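PDB 5ZCG: probable protein phosphatase 2C 50 from Oryza sativa subsp. japonica, which probably removes phosphate from phosphoserine and phosphothreonine of protein substrates as a magnesium-dependent PP2C-family phosphatase. Local coordinates for residues G11-M16 with E310-V315; S144-A149 with R215-R220. The protein carries 5 engineered substitutions. One frame throughout, in Å; residues are numbered along the deposited sequence.

Contact 1: residues G11-M16 with E310-V315; sequences GRSAEM and EDNITV. With MG (magnesium ion), chain E.
Met16 SD lies over the flat face of the Asn312 amide, 3.7 Å from Asn312 CG. From there Met16 CE runs on to Thr314 OG1 at 3.9 Å, the hydroxyl that bonds Asp18. The Asn312 amide is gripped from several directions: ND2 makes a weak bond to Glu15 O at 3.3 Å and a second bond to Arg10 O, while OD1 accepts from Glu17 N. An alanine here would probably leave Glu15 O, Arg10 O and Glu17 N without these partners and let the 11-16 loop shift. Just before Asn312, Asp311 OD2 binds magnesium at 2.2 Å together with Asp61 and Asp249, the acidic metal site of the PP2C β-sandwich. A water bridges the segments, 2.8 Å from both Arg12 N and Asp311 O. Ser13 OG donates to Glu310 O over 3.0 Å, tilted 21° from the carbonyl plane. On the exposed flank the Glu310 chain bends at CB-CG (chi2 -48°) and brings OE1 to 3.4 Å from Arg12 CD. Arg12 NE and Glu310 OE2 are 4.3 Å apart, with the oxygen well out of the guanidinium plane, so only the charges attract; Arg12 NH1 bonds Ser309 O and Leu305 O, the latter in helix 291-306.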
loop_
_atom_site.group_PDB
_atom_site.type_symbol
_atom_site.label_atom_id
_atom_site.label_comp_id
_atom_site.label_asym_id
_atom_site.label_seq_id
_atom_site.Cartn_x
_atom_site.Cartn_y
_atom_site.Cartn_z
ATOM N N GLY A 11 -8.199 13.901 -7.604
ATOM C CA GLY A 11 -9.648 13.798 -7.502
ATOM C C GLY A 11 -10.183 14.605 -6.336
ATOM O O GLY A 11 -9.722 15.717 -6.052
ATOM N N ARG A 12 -11.170 14.043 -5.646
ATOM C CA ARG A 12 -11.726 14.735 -4.490
ATOM C C ARG A 12 -10.919 14.495 -3.224
ATOM O O ARG A 12 -11.303 14.995 -2.162
ATOM C CB ARG A 12 -13.187 14.332 -4.259
ATOM C CG ARG A 12 -13.582 12.979 -4.806
ATOM C CD ARG A 12 -15.082 12.749 -4.679
ATOM N NE ARG A 12 -15.859 13.759 -5.389
ATOM C CZ ARG A 12 -16.468 13.559 -6.553
ATOM N NH1 ARG A 12 -16.395 12.378 -7.157
ATOM N NH2 ARG A 12 -17.155 14.544 -7.116
ATOM N N SER A 13 -9.805 13.773 -3.314
ATOM C CA SER A 13 -8.939 13.588 -2.164
ATOM C C SER A 13 -8.019 14.793 -2.012
ATOM O O SER A 13 -7.701 15.486 -2.983
ATOM C CB SER A 13 -8.118 12.304 -2.303
ATOM O OG SER A 13 -8.919 11.163 -2.038
ATOM N N ALA A 14 -7.585 15.031 -0.774
ATOM C CA ALA A 14 -6.793 16.218 -0.467
ATOM C C ALA A 14 -5.464 16.205 -1.218
ATOM O O ALA A 14 -5.163 17.122 -1.992
ATOM C CB ALA A 14 -6.560 16.312 1.041
ATOM N N GLU A 15 -4.645 15.179 -0.997
ATOM C CA GLU A 15 -3.342 15.082 -1.640
ATOM C C GLU A 15 -3.275 13.880 -2.576
ATOM O O GLU A 15 -4.018 12.903 -2.439
ATOM C CB GLU A 15 -2.218 15.019 -0.600
ATOM C CG GLU A 15 -1.825 16.401 -0.094
ATOM C CD GLU A 15 -1.892 16.526 1.414
ATOM O OE1 GLU A 15 -2.051 17.664 1.902
ATOM O OE2 GLU A 15 -1.764 15.496 2.110
ATOM N N MET A 16 -2.346 13.966 -3.524
ATOM C CA MET A 16 -2.133 12.924 -4.519
ATOM C C MET A 16 -1.113 11.911 -4.009
ATOM O O MET A 16 0.027 12.273 -3.692
ATOM C CB MET A 16 -1.648 13.533 -5.832
ATOM C CG MET A 16 -1.344 12.509 -6.898
ATOM S SD MET A 16 -2.780 11.486 -7.256
ATOM C CE MET A 16 -2.586 11.258 -9.027
ATOM N N GLU A 310 -14.191 8.597 -4.747
ATOM C CA GLU A 310 -13.606 9.453 -3.721
ATOM C C GLU A 310 -12.090 9.578 -3.838
ATOM O O GLU A 310 -11.515 10.543 -3.319
ATOM C CB GLU A 310 -13.936 8.898 -2.330
ATOM C CG GLU A 310 -15.338 9.183 -1.798
ATOM C CD GLU A 310 -15.761 10.636 -1.929
ATOM O OE1 GLU A 310 -14.976 11.530 -1.546
ATOM O OE2 GLU A 310 -16.892 10.882 -2.391
ATOM N N ASP A 311 -11.433 8.633 -4.497
ATOM C CA ASP A 311 -10.000 8.429 -4.359
ATOM C C ASP A 311 -9.202 9.143 -5.447
ATOM O O ASP A 311 -9.742 9.708 -6.405
ATOM C CB ASP A 311 -9.694 6.932 -4.403
ATOM C CG ASP A 311 -8.434 6.566 -3.668
ATOM O OD1 ASP A 311 -7.633 7.464 -3.334
ATOM O OD2 ASP A 311 -8.238 5.362 -3.437
ATOM N N ASN A 312 -7.879 9.106 -5.282
ATOM C CA ASN A 312 -6.998 9.382 -6.404
ATOM C C ASN A 312 -7.340 8.419 -7.533
ATOM O O ASN A 312 -7.729 7.271 -7.301
ATOM C CB ASN A 312 -5.527 9.201 -6.011
ATOM C CG ASN A 312 -5.127 10.009 -4.785
ATOM O OD1 ASN A 312 -4.161 9.666 -4.098
ATOM N ND2 ASN A 312 -5.849 11.091 -4.516
ATOM N N ILE A 313 -7.207 8.893 -8.765
ATOM C CA ILE A 313 -7.501 8.092 -9.943
ATOM C C ILE A 313 -6.299 8.165 -10.869
ATOM O O ILE A 313 -5.848 9.259 -11.220
ATOM C CB ILE A 313 -8.770 8.573 -10.674
ATOM C CG1 ILE A 313 -9.970 8.622 -9.719
ATOM C CG2 ILE A 313 -9.066 7.661 -11.860
ATOM C CD1 ILE A 313 -11.104 9.530 -10.202
ATOM N N THR A 314 -5.781 7.006 -11.264
ATOM C CA THR A 314 -4.679 6.940 -12.213
ATOM C C THR A 314 -4.992 5.852 -13.222
ATOM O O THR A 314 -5.336 4.731 -12.843
ATOM C CB THR A 314 -3.347 6.672 -11.512
ATOM O OG1 THR A 314 -2.992 7.828 -10.748
ATOM C CG2 THR A 314 -2.243 6.400 -12.531
ATOM N N VAL A 315 -4.907 6.200 -14.503
ATOM C CA VAL A 315 -5.268 5.307 -15.594
ATOM C C VAL A 315 -4.189 5.396 -16.661
ATOM O O VAL A 315 -3.872 6.488 -17.147
ATOM C CB VAL A 315 -6.645 5.666 -16.199
ATOM C CG1 VAL A 315 -7.032 4.668 -17.280
ATOM C CG2 VAL A 315 -7.734 5.745 -15.107
HETATM MG MG MG E . -6.666 4.154 -4.284
HETATM O O HOH W 1 -11.723 11.610 -6.846
HETATM O O HOH W 2 -6.249 5.237 -6.052
HETATM O O HOH W 3 -7.037 3.241 -2.656
HETATM O O HOH W 4 -5.868 5.484 -2.935
#

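Contact 2: residues S144-A149 with R215-R220; sequences STAVVA and RSIGDR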
loop_
_atom_site.group_PDB
_atom_site.type_symbol
_atom_site.label_atom_id
_atom_site.label_comp_id
_atom_site.label_asym_id
_atom_site.label_seq_id
_atom_site.Cartn_x
_atom_site.Cartn_y
_atom_site.Cartn_z
ATOM N N SER A 144 2.380 0.935 -0.812
ATOM C CA SER A 144 1.852 1.184 -2.141
ATOM C C SER A 144 1.491 -0.138 -2.798
ATOM O O SER A 144 2.090 -1.177 -2.503
ATOM C CB SER A 144 2.856 1.946 -3.010
ATOM O OG SER A 144 2.397 2.033 -4.348
ATOM N N THR A 145 0.485 -0.091 -3.665
ATOM C CA THR A 145 0.291 -1.181 -4.601
ATOM C C THR A 145 1.317 -1.067 -5.717
ATOM O O THR A 145 2.021 -0.062 -5.851
ATOM C CB THR A 145 -1.110 -1.163 -5.200
ATOM O OG1 THR A 145 -1.169 -0.179 -6.247
ATOM C CG2 THR A 145 -2.128 -0.817 -4.140
ATOM N N ALA A 146 1.394 -2.115 -6.527
ATOM C CA ALA A 146 2.273 -2.119 -7.687
ATOM C C ALA A 146 1.647 -3.057 -8.703
ATOM O O ALA A 146 1.639 -4.272 -8.496
ATOM C CB ALA A 146 3.690 -2.566 -7.317
ATOM N N VAL A 147 1.108 -2.509 -9.785
ATOM C CA VAL A 147 0.663 -3.324 -10.904
ATOM C C VAL A 147 1.495 -2.901 -12.105
ATOM O O VAL A 147 1.492 -1.724 -12.488
ATOM C CB VAL A 147 -0.854 -3.199 -11.161
ATOM C CG1 VAL A 147 -1.282 -1.757 -11.403
ATOM C CG2 VAL A 147 -1.283 -4.102 -12.311
ATOM N N VAL A 148 2.272 -3.836 -12.646
ATOM C CA VAL A 148 3.175 -3.511 -13.739
ATOM C C VAL A 148 2.930 -4.470 -14.893
ATOM O O VAL A 148 2.566 -5.635 -14.708
ATOM C CB VAL A 148 4.664 -3.528 -13.306
ATOM C CG1 VAL A 148 4.852 -2.791 -11.972
ATOM C CG2 VAL A 148 5.202 -4.945 -13.231
ATOM N N ALA A 149 3.123 -3.944 -16.096
ATOM C CA ALA A 149 2.979 -4.682 -17.338
ATOM C C ALA A 149 4.226 -4.441 -18.173
ATOM O O ALA A 149 4.521 -3.302 -18.554
ATOM C CB ALA A 149 1.725 -4.251 -18.099
ATOM N N ARG A 215 -1.573 -7.684 0.201
ATOM C CA ARG A 215 -0.221 -7.572 -0.321
ATOM C C ARG A 215 0.039 -6.128 -0.713
ATOM O O ARG A 215 -0.868 -5.432 -1.181
ATOM C CB ARG A 215 0.008 -8.486 -1.535
ATOM C CG ARG A 215 -0.421 -9.922 -1.311
ATOM C CD ARG A 215 0.305 -10.886 -2.219
ATOM N NE ARG A 215 -0.329 -12.197 -2.184
ATOM C CZ ARG A 215 0.002 -13.212 -2.973
ATOM N NH1 ARG A 215 0.972 -13.066 -3.870
ATOM N NH2 ARG A 215 -0.637 -14.369 -2.866
ATOM N N SER A 216 1.277 -5.689 -0.518
ATOM C CA SER A 216 1.708 -4.350 -0.899
ATOM C C SER A 216 3.226 -4.293 -0.812
ATOM O O SER A 216 3.877 -5.228 -0.335
ATOM C CB SER A 216 1.078 -3.274 -0.008
ATOM O OG SER A 216 1.947 -2.928 1.054
ATOM N N ILE A 217 3.780 -3.185 -1.292
ATOM C CA ILE A 217 5.179 -2.834 -1.084
ATOM C C ILE A 217 5.236 -1.837 0.064
ATOM O O ILE A 217 4.498 -0.847 0.066
ATOM C CB ILE A 217 5.807 -2.246 -2.361
ATOM C CG1 ILE A 217 5.812 -3.289 -3.482
ATOM C CG2 ILE A 217 7.219 -1.733 -2.077
ATOM C CD1 ILE A 217 6.623 -2.882 -4.688
ATOM N N GLY A 218 6.099 -2.095 1.042
ATOM C CA GLY A 218 6.164 -1.247 2.217
ATOM C C GLY A 218 5.342 -1.834 3.347
ATOM O O GLY A 218 5.265 -3.059 3.468
ATOM N N ASP A 219 4.712 -0.985 4.162
ATOM C CA ASP A 219 3.850 -1.433 5.260
ATOM C C ASP A 219 4.557 -2.465 6.142
ATOM O O ASP A 219 3.996 -3.509 6.485
ATOM C CB ASP A 219 2.536 -2.011 4.727
ATOM C CG ASP A 219 1.698 -0.987 3.989
ATOM O OD1 ASP A 219 1.502 0.121 4.525
ATOM O OD2 ASP A 219 1.231 -1.295 2.870
ATOM N N ARG A 220 5.807 -2.174 6.509
ATOM C CA ARG A 220 6.556 -3.146 7.302
ATOM C C ARG A 220 5.955 -3.369 8.684
ATOM O O ARG A 220 6.292 -4.370 9.325
ATOM C CB ARG A 220 8.025 -2.734 7.430
ATOM C CG ARG A 220 8.302 -1.432 8.167
ATOM C CD ARG A 220 9.765 -1.027 7.974
ATOM N NE ARG A 220 10.106 0.254 8.593
ATOM C CZ ARG A 220 10.139 1.421 7.953
ATOM N NH1 ARG A 220 9.838 1.491 6.661
ATOM N NH2 ARG A 220 10.470 2.524 8.608
#
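Ser216 sets its CB against the carbonyl of Ser144, 3.4 Å from Ser144 O. Its hydroxyl turns along its own segment and donates to Asp219 OD2 over 2.5 Å, meeting the carboxylate on the anti side and 18° out of plane. Next comes Ile217, which forms an antiparallel, hydrogen-bonded pair with Ser144, whose buried OG donates to a lone pair of Thr145 O over 2.6 Å. Ile217 N donates to Ser144 O at 2.9 Å in a nearly straight bond (168° at the hydrogen), whereas the return bond from Ser144 N to Ile217 O, also 2.9 Å, is more bent, at 137°. CG1 is anti to the carbonyl carbon, and Ile217 CD1 comes to 4.0 Å from Ala146 CB. At Gly218 the backbone takes angles at which a CB would jam against Ile217 O, the acceptor just used, and Gly218 N bonds Asp115. Asp219 follows, its OD2 shared between Ser216 and His63. Strand 217-218 thus adds a short edge to strand 143-151 of the PP2C β-sandwich, where Thr145, next to the paired Ser144, bonds the backbone of the magnesium ligand Asp61. Strand 143-151 also pairs with strands 53-63 and 155-161; Ser144, Ala146 and Ile217 pack against helix 67-91, and helix 99-118 touches Ala146 through Phe111 and Ile217 through Asp115.

The two contacts hold different sheets of the sandwich. Contact 2 is fully buried and belongs to the sheet containing strands 53-63 and 143-151, beneath helices 67-91 and 99-118; contact 1 is partly exposed and ties the loop after strand 3-9 to the residues leading into strand 313-319 in the other sheet. Their centres lie about 18 Å apart and their nearest atoms about 8 Å, without touching. Side-chain hydrogen bonds, opposite charges and a water bridging Arg12 N and Asp311 O characterise contact 1, while contact 2 rests on a pair of backbone bonds and one apolar contact. Asp61 relates them, as a partner of both Asp311 and Thr145.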